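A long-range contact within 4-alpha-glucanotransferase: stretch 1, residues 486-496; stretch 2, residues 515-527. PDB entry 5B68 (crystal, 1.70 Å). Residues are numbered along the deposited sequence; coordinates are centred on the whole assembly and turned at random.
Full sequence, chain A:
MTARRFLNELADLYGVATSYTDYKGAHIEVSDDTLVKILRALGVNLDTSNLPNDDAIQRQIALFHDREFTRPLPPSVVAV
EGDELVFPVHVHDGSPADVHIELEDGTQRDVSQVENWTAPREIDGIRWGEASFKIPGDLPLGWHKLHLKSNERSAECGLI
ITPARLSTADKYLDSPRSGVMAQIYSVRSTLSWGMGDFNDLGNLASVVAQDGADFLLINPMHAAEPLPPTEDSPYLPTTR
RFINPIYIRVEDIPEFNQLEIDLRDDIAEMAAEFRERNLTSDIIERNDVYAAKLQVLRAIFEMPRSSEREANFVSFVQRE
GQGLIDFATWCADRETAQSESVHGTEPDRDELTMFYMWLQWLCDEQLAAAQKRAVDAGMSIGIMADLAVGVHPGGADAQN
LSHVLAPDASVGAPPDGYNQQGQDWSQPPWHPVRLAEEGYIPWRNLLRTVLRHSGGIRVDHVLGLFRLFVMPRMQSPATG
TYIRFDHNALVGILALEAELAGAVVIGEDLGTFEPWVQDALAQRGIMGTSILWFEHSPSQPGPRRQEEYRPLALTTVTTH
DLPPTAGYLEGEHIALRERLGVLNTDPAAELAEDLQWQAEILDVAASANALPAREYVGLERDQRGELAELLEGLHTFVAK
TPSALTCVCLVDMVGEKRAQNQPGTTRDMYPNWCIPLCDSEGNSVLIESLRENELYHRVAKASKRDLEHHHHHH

Stretch 1 486-496: DHNALVGILAL
Stretch 2, residues 515-527: PWVQDALAQRGIM

Two helices, 487-496 and 515-523, run in nearly the same direction, crossing at -25° with axes 10.8 Å apart at closest approach. No direct hydrogen bond joins them; packing and two waters do the work. On the first, Asp486 (chi1 t) caps the N-terminus through a weak bond from Ala489 N to its OD1, 3.3 Å. Register is set by two CA pairs: Val491 CA lies 7.5 Å from Leu521 CA, and Ala495 CA lies 7.0 Å from Arg524 CA.

Stretch 2 opens with Pro515, out of reach. Trp516 points sideways from CA to CB, but chi1 p and chi2 -91° bring its indole to His487 (p, 88°). Trp516 CZ3 lies over one face of the imidazole, 3.2 Å from His487 NE2; the pair is oblique, planes at 57° and ring centroids 4.8 Å apart. Ala520 points toward stretch 1; its backbone O lies 4.4 Å from Val491 CG1. Leu521 (m, t) sends CD2 to 4.1 Å from CG2 of Val491 (t), an apolar contact.

Arg524, phi/psi -80/-1, buries the most surface. Its chi1 is m, chi2 -96°, chi3 t and chi4 -179°, so the aliphatic part lies against stretch 1, CG 4.1 Å from Val491 CG1 and CD 4.1 Å from Ala495 CB. The guanidinium then lays one face over Gly492, with NH2 3.7 Å from Gly492 CA. Two waters accept from Arg524 NH2, at 2.7 and 3.1 Å; the first donates to Asn488 O and the second to Asn488 OD1, each at 2.8 Å.

Gly525 is the first residue to leave helical phi/psi, at 74/24, in a Schellman motif, with Ile526 N bonding to Leu521 O at 3.1 Å. The chain then extends, and Ile526 (m, t) points toward stretch 1, placing CD1 3.8 Å from Val491 CG1 and 4.2 Å from CD2 of Leu494 (t, p). Met527 lies beyond reach.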

# COMPACT_ATOMS: atom_id res chain seq x y z
N ASP A 486 14.90 0.12 -9.24
CA ASP A 486 14.62 0.00 -10.64
C ASP A 486 13.13 0.21 -10.88
O ASP A 486 12.33 -0.76 -10.79
CB ASP A 486 15.12 -1.33 -11.18
CG ASP A 486 14.86 -1.49 -12.67
OD1 ASP A 486 14.24 -0.64 -13.39
OD2 ASP A 486 15.42 -2.49 -13.16
N HIS A 487 12.75 1.46 -11.22
CA HIS A 487 11.32 1.78 -11.39
C HIS A 487 10.68 0.99 -12.56
O HIS A 487 9.47 0.67 -12.54
CB HIS A 487 11.08 3.29 -11.54
CG HIS A 487 11.85 3.86 -12.67
ND1 HIS A 487 11.37 3.89 -13.95
CD2 HIS A 487 13.14 4.25 -12.74
CE1 HIS A 487 12.31 4.32 -14.76
NE2 HIS A 487 13.39 4.53 -14.06
N ASN A 488 11.46 0.68 -13.57
CA ASN A 488 10.95 -0.12 -14.66
C ASN A 488 10.46 -1.50 -14.17
O ASN A 488 9.41 -1.98 -14.61
CB ASN A 488 11.88 -0.28 -15.78
CG ASN A 488 12.03 1.00 -16.60
OD1 ASN A 488 11.08 1.70 -16.90
ND2 ASN A 488 13.23 1.28 -16.94
N ALA A 489 11.21 -2.06 -13.25
CA ALA A 489 10.76 -3.26 -12.57
C ALA A 489 9.61 -3.07 -11.59
O ALA A 489 8.60 -3.74 -11.72
CB ALA A 489 11.95 -3.96 -11.91
N LEU A 490 9.71 -2.15 -10.63
CA LEU A 490 8.66 -2.01 -9.62
C LEU A 490 7.35 -1.51 -10.23
O LEU A 490 6.27 -2.06 -9.96
CB LEU A 490 9.14 -1.09 -8.49
CG LEU A 490 10.22 -1.70 -7.56
CD1 LEU A 490 10.54 -0.83 -6.40
CD2 LEU A 490 9.77 -3.05 -7.03
N VAL A 491 7.42 -0.49 -11.07
CA VAL A 491 6.22 0.06 -11.71
C VAL A 491 5.70 -0.88 -12.72
O VAL A 491 4.46 -1.08 -12.85
CB VAL A 491 6.50 1.41 -12.43
CG1 VAL A 491 5.28 1.88 -13.19
CG2 VAL A 491 6.94 2.49 -11.46
N GLY A 492 6.62 -1.49 -13.48
CA GLY A 492 6.20 -2.46 -14.54
C GLY A 492 5.47 -3.66 -13.96
O GLY A 492 4.48 -4.13 -14.52
N ILE A 493 5.96 -4.15 -12.85
CA ILE A 493 5.31 -5.28 -12.20
C ILE A 493 3.98 -4.88 -11.55
O ILE A 493 3.07 -5.64 -11.56
CB ILE A 493 6.29 -5.95 -11.23
CG1 ILE A 493 7.40 -6.69 -12.02
CG2 ILE A 493 5.57 -6.93 -10.27
CD1 ILE A 493 8.63 -7.03 -11.18
N LEU A 494 3.87 -3.69 -10.95
CA LEU A 494 2.62 -3.23 -10.48
C LEU A 494 1.61 -3.19 -11.64
O LEU A 494 0.47 -3.67 -11.52
CB LEU A 494 2.79 -1.85 -9.83
CG LEU A 494 1.55 -1.07 -9.50
CD1 LEU A 494 0.74 -1.82 -8.47
CD2 LEU A 494 1.94 0.29 -8.97
N ALA A 495 2.01 -2.66 -12.78
CA ALA A 495 1.12 -2.58 -13.94
C ALA A 495 0.73 -3.98 -14.45
O ALA A 495 -0.46 -4.20 -14.78
CB ALA A 495 1.70 -1.75 -15.07
N LEU A 496 1.70 -4.89 -14.43
CA LEU A 496 1.47 -6.25 -14.86
C LEU A 496 0.44 -6.93 -13.97
O LEU A 496 -0.54 -7.46 -14.49
CB LEU A 496 2.74 -7.06 -14.91
CG LEU A 496 2.65 -8.57 -15.20
CD1 LEU A 496 1.95 -8.90 -16.49
CD2 LEU A 496 4.07 -9.13 -15.17
N PRO A 515 9.81 15.36 -13.68
CA PRO A 515 8.87 15.09 -14.76
C PRO A 515 8.92 13.65 -15.26
O PRO A 515 7.85 13.08 -15.55
CB PRO A 515 9.30 16.05 -15.89
CG PRO A 515 10.03 17.14 -15.18
CD PRO A 515 10.69 16.51 -13.97
N TRP A 516 10.11 13.07 -15.33
CA TRP A 516 10.26 11.66 -15.82
C TRP A 516 9.47 10.65 -14.92
O TRP A 516 8.96 9.66 -15.42
CB TRP A 516 11.69 11.23 -15.96
CG TRP A 516 12.50 11.05 -14.77
CD1 TRP A 516 13.30 12.00 -14.14
CD2 TRP A 516 12.70 9.82 -14.04
NE1 TRP A 516 13.95 11.43 -13.07
CE2 TRP A 516 13.62 10.10 -12.99
CE3 TRP A 516 12.19 8.53 -14.16
CZ2 TRP A 516 13.98 9.18 -12.04
CZ3 TRP A 516 12.58 7.55 -13.22
CH2 TRP A 516 13.49 7.90 -12.17
N VAL A 517 9.40 10.94 -13.63
CA VAL A 517 8.71 10.08 -12.67
C VAL A 517 7.21 10.15 -12.93
O VAL A 517 6.59 9.10 -13.08
CB VAL A 517 9.07 10.48 -11.23
CG1 VAL A 517 8.29 9.75 -10.17
CG2 VAL A 517 10.58 10.39 -10.99
N GLN A 518 6.63 11.37 -12.98
CA GLN A 518 5.25 11.59 -13.31
C GLN A 518 4.92 10.90 -14.62
O GLN A 518 3.95 10.19 -14.71
CB GLN A 518 4.99 13.09 -13.44
CG GLN A 518 5.09 13.78 -12.08
CD GLN A 518 4.61 15.23 -12.08
OE1 GLN A 518 4.68 15.91 -13.10
NE2 GLN A 518 4.12 15.71 -10.92
N ASP A 519 5.77 11.03 -15.61
CA ASP A 519 5.52 10.46 -16.90
C ASP A 519 5.60 8.93 -16.89
O ASP A 519 4.83 8.27 -17.61
CB ASP A 519 6.49 11.01 -17.97
CG ASP A 519 6.19 12.46 -18.35
OD1 ASP A 519 5.08 12.93 -18.05
OD2 ASP A 519 7.08 13.14 -18.92
N ALA A 520 6.52 8.39 -16.14
CA ALA A 520 6.64 6.92 -16.06
C ALA A 520 5.32 6.32 -15.50
O ALA A 520 4.91 5.28 -15.95
CB ALA A 520 7.78 6.53 -15.18
N LEU A 521 4.67 7.02 -14.60
CA LEU A 521 3.38 6.57 -14.01
C LEU A 521 2.24 6.79 -15.00
O LEU A 521 1.50 5.87 -15.34
CB LEU A 521 3.10 7.22 -12.69
CG LEU A 521 4.08 6.87 -11.54
CD1 LEU A 521 3.84 7.80 -10.38
CD2 LEU A 521 4.00 5.40 -11.15
N ALA A 522 2.15 7.99 -15.54
CA ALA A 522 1.02 8.36 -16.39
C ALA A 522 1.00 7.55 -17.64
O ALA A 522 -0.04 7.15 -18.12
CB ALA A 522 1.15 9.82 -16.84
N GLN A 523 2.18 7.31 -18.18
CA GLN A 523 2.22 6.50 -19.41
C GLN A 523 1.68 5.10 -19.25
O GLN A 523 1.04 4.54 -20.16
CB GLN A 523 3.64 6.41 -19.95
CG GLN A 523 4.07 7.71 -20.59
CD GLN A 523 5.55 7.73 -20.95
OE1 GLN A 523 6.23 6.72 -20.80
NE2 GLN A 523 6.06 8.89 -21.40
N ARG A 524 1.85 4.57 -18.06
CA ARG A 524 1.27 3.24 -17.76
C ARG A 524 -0.18 3.21 -17.43
O ARG A 524 -0.73 2.13 -17.10
CB ARG A 524 2.02 2.64 -16.56
CG ARG A 524 3.48 2.46 -16.81
CD ARG A 524 3.78 1.05 -17.25
NE ARG A 524 5.21 0.86 -17.20
CZ ARG A 524 5.85 -0.26 -17.54
NH1 ARG A 524 5.24 -1.38 -17.98
NH2 ARG A 524 7.18 -0.27 -17.40
N GLY A 525 -0.83 4.39 -17.41
CA GLY A 525 -2.16 4.48 -16.95
C GLY A 525 -2.40 4.40 -15.46
O GLY A 525 -3.52 4.08 -15.04
N ILE A 526 -1.36 4.74 -14.67
CA ILE A 526 -1.48 4.82 -13.25
C ILE A 526 -2.00 6.22 -12.90
O ILE A 526 -1.39 7.24 -13.30
CB ILE A 526 -0.16 4.49 -12.59
CG1 ILE A 526 0.19 3.00 -12.87
CG2 ILE A 526 -0.22 4.77 -11.09
CD1 ILE A 526 1.62 2.58 -12.47
N MET A 527 -3.06 6.25 -12.10
CA MET A 527 -3.73 7.50 -11.74
C MET A 527 -3.07 8.15 -10.61
O MET A 527 -2.50 7.49 -9.72
CB MET A 527 -5.17 7.21 -11.43
CG MET A 527 -5.93 6.67 -12.62
SD MET A 527 -7.69 6.48 -12.24
CE MET A 527 -8.21 5.39 -13.57
O HOH W 1 8.69 -2.48 -17.28
O HOH W 2 8.49 2.13 -16.03